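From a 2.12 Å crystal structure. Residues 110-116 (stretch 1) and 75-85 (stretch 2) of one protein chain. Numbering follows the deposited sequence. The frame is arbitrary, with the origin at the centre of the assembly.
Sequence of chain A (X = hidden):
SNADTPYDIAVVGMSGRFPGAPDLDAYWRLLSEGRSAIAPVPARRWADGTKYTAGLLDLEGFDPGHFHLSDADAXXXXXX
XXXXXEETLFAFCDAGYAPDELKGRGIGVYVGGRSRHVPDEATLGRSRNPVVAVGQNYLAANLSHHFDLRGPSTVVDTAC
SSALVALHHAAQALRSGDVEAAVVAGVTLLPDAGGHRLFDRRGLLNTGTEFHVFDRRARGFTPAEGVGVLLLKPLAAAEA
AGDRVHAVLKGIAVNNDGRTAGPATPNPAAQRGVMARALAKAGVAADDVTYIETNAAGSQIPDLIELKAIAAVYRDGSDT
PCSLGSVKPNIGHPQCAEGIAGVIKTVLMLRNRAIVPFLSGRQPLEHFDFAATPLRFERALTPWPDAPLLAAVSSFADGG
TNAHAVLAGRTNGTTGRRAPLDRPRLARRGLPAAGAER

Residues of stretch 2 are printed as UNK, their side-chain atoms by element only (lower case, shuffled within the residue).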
ATOM      1  N   TYR A 110      -6.110  -5.982  -3.013  1.00 18.29           N
ATOM      2  CA  TYR A 110      -4.916  -5.834  -2.216  1.00 18.42           C
ATOM      3  C   TYR A 110      -4.272  -7.186  -2.083  1.00 19.18           C
ATOM      4  O   TYR A 110      -4.851  -8.087  -1.462  1.00 19.16           O
ATOM      5  CB  TYR A 110      -5.283  -5.274  -0.826  1.00 18.73           C
ATOM      6  CG  TYR A 110      -6.012  -3.949  -0.944  1.00 18.59           C
ATOM      7  CD1 TYR A 110      -5.329  -2.753  -1.081  1.00 20.73           C
ATOM      8  CD2 TYR A 110      -7.370  -3.917  -1.081  1.00 18.14           C
ATOM      9  CE1 TYR A 110      -6.018  -1.538  -1.222  1.00 20.56           C
ATOM     10  CE2 TYR A 110      -8.051  -2.726  -1.213  1.00 18.78           C
ATOM     11  CZ  TYR A 110      -7.370  -1.547  -1.296  1.00 19.91           C
ATOM     12  OH  TYR A 110      -8.082  -0.368  -1.458  1.00 21.59           O
ATOM     13  N   VAL A 111      -3.103  -7.361  -2.692  1.00 18.96           N
ATOM     14  CA  VAL A 111      -2.470  -8.664  -2.744  1.00 21.02           C
ATOM     15  C   VAL A 111      -1.142  -8.679  -2.061  1.00 22.00           C
ATOM     16  O   VAL A 111      -0.329  -7.798  -2.293  1.00 23.39           O
ATOM     17  CB  VAL A 111      -2.216  -9.094  -4.209  1.00 22.45           C
ATOM     18  CG1 VAL A 111      -1.480 -10.421  -4.327  1.00 22.58           C
ATOM     19  CG2 VAL A 111      -3.542  -9.182  -4.933  1.00 22.45           C
ATOM     20  N   GLY A 112      -0.923  -9.679  -1.210  1.00 21.98           N
ATOM     21  CA  GLY A 112       0.391  -9.905  -0.648  1.00 22.09           C
ATOM     22  C   GLY A 112       1.074 -10.983  -1.453  1.00 22.74           C
ATOM     23  O   GLY A 112       0.591 -12.089  -1.567  1.00 22.10           O
ATOM     24  N   GLY A 113       2.204 -10.666  -2.024  1.00 23.00           N
ATOM     25  CA  GLY A 113       2.852 -11.601  -2.877  1.00 24.88           C
ATOM     26  C   GLY A 113       4.084 -11.022  -3.529  1.00 28.59           C
ATOM     27  O   GLY A 113       4.285  -9.811  -3.575  1.00 29.67           O
ATOM     28  N   ARG A 114       4.937 -11.916  -3.987  1.00 32.69           N
ATOM     29  CA  ARG A 114       6.221 -11.536  -4.543  1.00 36.34           C
ATOM     30  C   ARG A 114       6.157 -11.767  -6.032  1.00 34.26           C
ATOM     31  O   ARG A 114       5.954 -12.873  -6.490  1.00 32.67           O
ATOM     32  CB  ARG A 114       7.359 -12.390  -3.938  1.00 41.57           C
ATOM     33  CG  ARG A 114       8.753 -12.079  -4.521  1.00 48.63           C
ATOM     34  CD  ARG A 114       9.892 -12.559  -3.617  1.00 57.19           C
ATOM     35  NE  ARG A 114       9.890 -11.822  -2.319  1.00 65.79           N
ATOM     36  CZ  ARG A 114       9.488 -12.305  -1.129  1.00 71.63           C
ATOM     37  NH1 ARG A 114       9.022 -13.557  -0.990  1.00 71.75           N
ATOM     38  NH2 ARG A 114       9.529 -11.516  -0.046  1.00 73.18           N
ATOM     39  N   SER A 115       6.337 -10.697  -6.756  1.00 36.78           N
ATOM     40  CA  SER A 115       6.239 -10.655  -8.177  1.00 45.27           C
ATOM     41  C   SER A 115       7.530 -11.187  -8.723  1.00 50.35           C
ATOM     42  O   SER A 115       8.573 -11.030  -8.104  1.00 49.16           O
ATOM     43  CB  SER A 115       6.091  -9.199  -8.597  1.00 50.11           C
ATOM     44  OG  SER A 115       5.054  -8.583  -7.813  1.00 57.14           O
ATOM     45  N   ARG A 116       7.466 -11.827  -9.867  1.00 52.11           N
ATOM     46  CA  ARG A 116       8.682 -12.343 -10.507  1.00 64.35           C
ATOM     47  C   ARG A 116       8.944 -11.592 -11.801  1.00 61.94           C
ATOM     48  O   ARG A 116       8.728 -10.376 -11.842  1.00 62.29           O
ATOM     49  CB  ARG A 116       8.615 -13.873 -10.685  1.00 71.56           C
ATOM     50  CG  ARG A 116       7.480 -14.429 -11.531  1.00 74.43           C
ATOM     51  CD  ARG A 116       7.711 -14.335 -13.049  1.00 80.24           C
ATOM     52  NE  ARG A 116       7.376 -15.606 -13.724  1.00 81.08           N
ATOM     53  CZ  ARG A 116       6.953 -15.745 -14.987  1.00 79.80           C
ATOM     54  NH1 ARG A 116       6.681 -16.959 -15.455  1.00 81.93           N
ATOM     55  NH2 ARG A 116       6.779 -14.699 -15.791  1.00 78.27           N
ATOM     56  N   UNK A  75       1.005 -19.321 -20.640  1.00 42.88           N
ATOM     57  CA  UNK A  75       2.356 -19.848 -20.512  1.00 44.06           C
ATOM     58  C   UNK A  75       3.362 -18.757 -20.213  1.00 44.48           C
ATOM     59  O   UNK A  75       4.377 -19.031 -19.652  1.00 45.38           O
ATOM     60  c   UNK A  75       2.776 -20.597 -21.765  1.00 47.78           C
ATOM     61  N   UNK A  76       3.109 -17.523 -20.619  1.00 45.28           N
ATOM     62  CA  UNK A  76       4.020 -16.403 -20.313  1.00 44.82           C
ATOM     63  C   UNK A  76       3.694 -15.682 -18.990  1.00 44.47           C
ATOM     64  O   UNK A  76       4.395 -14.779 -18.607  1.00 46.50           O
ATOM     65  c   UNK A  76       3.986 -15.401 -21.448  1.00 45.74           C
ATOM     66  N   UNK A  77       2.619 -16.044 -18.308  1.00 41.12           N
ATOM     67  CA  UNK A  77       2.294 -15.383 -17.084  1.00 38.91           C
ATOM     68  C   UNK A  77       2.919 -16.088 -15.890  1.00 36.15           C
ATOM     69  O   UNK A  77       3.126 -17.302 -15.879  1.00 33.96           O
ATOM     70  c   UNK A  77      -2.229 -14.158 -16.100  1.00 35.72           C
ATOM     71  c   UNK A  77       0.794 -15.373 -16.834  1.00 37.96           C
ATOM     72 se   UNK A  77      -1.659 -14.572 -17.930  0.65 45.22          SE
ATOM     73  c   UNK A  77       0.259 -14.209 -17.691  1.00 42.49           C
ATOM     74  N   UNK A  78       3.121 -15.316 -14.837  1.00 33.49           N
ATOM     75  CA  UNK A  78       3.440 -15.876 -13.531  1.00 31.69           C
ATOM     76  C   UNK A  78       2.296 -16.820 -13.101  1.00 30.43           C
ATOM     77  O   UNK A  78       1.136 -16.403 -12.995  1.00 29.16           O
ATOM     78  c   UNK A  78       3.967 -15.149 -11.122  1.00 30.65           C
ATOM     79  o   UNK A  78       4.042 -16.365 -10.820  1.00 28.88           O
ATOM     80  c   UNK A  78       3.649 -14.711 -12.551  1.00 31.12           C
ATOM     81  o   UNK A  78       4.112 -14.221 -10.289  1.00 30.73           O
ATOM     82  N   UNK A  79       2.633 -18.070 -12.785  1.00 30.98           N
ATOM     83  CA  UNK A  79       1.552 -18.957 -12.344  1.00 30.95           C
ATOM     84  C   UNK A  79       0.839 -18.538 -11.075  1.00 28.27           C
ATOM     85  O   UNK A  79      -0.299 -18.962 -10.864  1.00 27.52           O
ATOM     86  c   UNK A  79       2.232 -20.333 -12.167  1.00 33.94           C
ATOM     87  c   UNK A  79       3.699 -20.115 -12.387  1.00 36.31           C
ATOM     88  c   UNK A  79       3.873 -18.811 -13.127  1.00 34.95           C
ATOM     89  N   UNK A  80       1.476 -17.710 -10.244  1.00 26.07           N
ATOM     90  CA  UNK A  80       0.794 -17.141  -9.084  1.00 25.44           C
ATOM     91  C   UNK A  80      -0.396 -16.309  -9.534  1.00 25.43           C
ATOM     92  O   UNK A  80      -1.405 -16.265  -8.842  1.00 25.02           O
ATOM     93  n   UNK A  80       4.404 -15.055  -7.443  1.00 28.72           N
ATOM     94  c   UNK A  80       1.757 -16.290  -8.253  1.00 26.24           C
ATOM     95  o   UNK A  80       4.137 -16.475  -5.712  1.00 29.44           O
ATOM     96  c   UNK A  80       2.964 -17.047  -7.700  1.00 28.23           C
ATOM     97  c   UNK A  80       3.883 -16.161  -6.860  1.00 30.80           C
ATOM     98  N   UNK A  81      -0.298 -15.662 -10.704  1.00 26.18           N
ATOM     99  CA  UNK A  81      -1.375 -14.836 -11.168  1.00 25.43           C
ATOM    100  C   UNK A  81      -2.559 -15.714 -11.595  1.00 26.63           C
ATOM    101  O   UNK A  81      -3.725 -15.398 -11.301  1.00 26.89           O
ATOM    102  c   UNK A  81      -0.914 -13.929 -12.302  1.00 26.86           C
ATOM    103  N   UNK A  82      -2.284 -16.809 -12.272  1.00 25.82           N
ATOM    104  CA  UNK A  82      -3.338 -17.716 -12.703  1.00 26.94           C
ATOM    105  C   UNK A  82      -4.040 -18.351 -11.507  1.00 27.14           C
ATOM    106  O   UNK A  82      -5.246 -18.491 -11.503  1.00 26.74           O
ATOM    107  c   UNK A  82      -2.082 -18.282 -14.830  1.00 32.73           C
ATOM    108  c   UNK A  82      -2.774 -18.807 -13.571  1.00 28.54           C
ATOM    109  c   UNK A  82      -1.367 -19.368 -15.603  1.00 35.61           C
ATOM    110  c   UNK A  82      -3.150 -17.709 -15.723  1.00 33.07           C
ATOM    111  N   UNK A  83      -3.281 -18.723 -10.485  1.00 25.56           N
ATOM    112  CA  UNK A  83      -3.859 -19.275  -9.298  1.00 25.61           C
ATOM    113  C   UNK A  83      -4.744 -18.277  -8.567  1.00 24.71           C
ATOM    114  O   UNK A  83      -5.779 -18.650  -8.043  1.00 24.41           O
ATOM    115  c   UNK A  83      -2.731 -19.710  -8.380  1.00 27.96           C
ATOM    116  c   UNK A  83      -1.768 -20.800  -6.357  1.00 31.16           C
ATOM    117  c   UNK A  83      -3.059 -20.417  -7.088  1.00 29.58           C
ATOM    118  c   UNK A  83      -3.887 -21.628  -7.339  1.00 30.92           C
ATOM    119  N   UNK A  84      -4.311 -17.028  -8.473  1.00 23.91           N
ATOM    120  CA  UNK A  84      -5.126 -15.977  -7.867  1.00 24.06           C
ATOM    121  C   UNK A  84      -6.438 -15.756  -8.615  1.00 24.63           C
ATOM    122  O   UNK A  84      -7.465 -15.463  -8.003  1.00 24.38           O
ATOM    123  c   UNK A  84      -4.239 -14.431  -5.338  1.00 28.39           C
ATOM    124  c   UNK A  84      -4.391 -14.652  -7.852  1.00 24.52           C
ATOM    125  c   UNK A  84      -3.479 -14.466  -6.675  1.00 27.87           C
ATOM    126  c   UNK A  84      -2.778 -13.128  -6.888  1.00 27.94           C
ATOM    127  N   UNK A  85      -6.402 -15.825  -9.946  1.00 24.28           N
ATOM    128  CA  UNK A  85      -7.642 -15.697 -10.723  1.00 26.53           C
ATOM    129  C   UNK A  85      -8.683 -16.780 -10.327  1.00 26.07           C
ATOM    130  O   UNK A  85      -9.853 -16.472 -10.094  1.00 23.76           O
ATOM    131  c   UNK A  85      -6.744 -14.516 -12.827  1.00 27.86           C
ATOM    132  c   UNK A  85      -7.813 -13.442 -12.933  1.00 29.68           C
ATOM    133  c   UNK A  85      -6.203 -14.793 -14.214  1.00 30.30           C
ATOM    134  c   UNK A  85      -7.361 -15.792 -12.239  1.00 26.85           C
TER
HETATM  135  O   HOH W   1       4.519 -14.717  -3.629  1.00 31.62           O

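Position 75 carries a single side-chain carbon, CB, which points away from stretch 1 and stays 8.3 Å or more from it; one carbon and no branch make it A75. Position 76 likewise has one carbon, directed away, so it is A76; its contribution is its backbone, with O 3.7 Å from NH2 of R116 and near the guanidinium plane.

At position 77 an unbranched chain of two carbons, a selenium and a terminal carbon identifies selenomethionine, M77. Its CA-to-CB bond points away, yet its backbone O lies 3.6 Å from NH1 of R116.

Position 78 has two carbons, the second bearing two oxygens: a carboxylate one methylene from CA, hence D78. CB points toward stretch 1, and OD2 comes within 3.6 Å of CG of R116. OD1 is 4.5 Å from NE of R116 but well out of the guanidinium plane, so the charges are near without forming a salt bridge.

Three carbons closing onto the backbone N define position 79 as P79. Its CD lies 4.1 Å from NH1 of R116.

Position 80 has three carbons, the third carrying one oxygen and one nitrogen, the amide of a glutamine, Q80. NE2 donates to O of R114 at 2.8 Å with an N-H...O angle of 157°. It also donates to OD2 of D78 at 3.0 Å (167°), while the backbone N of Q80 donates to OD1 of D78 at 3.0 Å (159°), capping the helix.

Position 81 has one carbon, out of reach: A81. Positions 82 and 83 each have four carbons forked at the second, the leucine pattern, and neither reaches stretch 1; they are L82 and L83. Position 84 has the same fork but its CA-to-CB bond points toward stretch 1, where one methyl meets CG1 of V111 at 3.9 Å. This is L84, and the methyl is CD1. Position 85, forked alike, is L85, out of reach.

The contact therefore changes character along its length. V111 and L84 make an apolar contact between strand and helix. Beyond it, Q80 uses both ends of its amide: NE2 holds O of R114, and OE1 accepts from water 1 at 2.8 Å, which in turn accepts from N of R114 at 2.9 Å. Both backbone polar groups of R114 are thus tied to one side chain. At the exposed end, R116 lays one guanidinium face over CA of D78 and C of M77; R116 is poorly ordered, with high B-factors, so its distances are less certain than that of the hydrogen bond from NE2 of Q80 to O of R114.

Stretch 2 (75-85) AAMDPQALLLL
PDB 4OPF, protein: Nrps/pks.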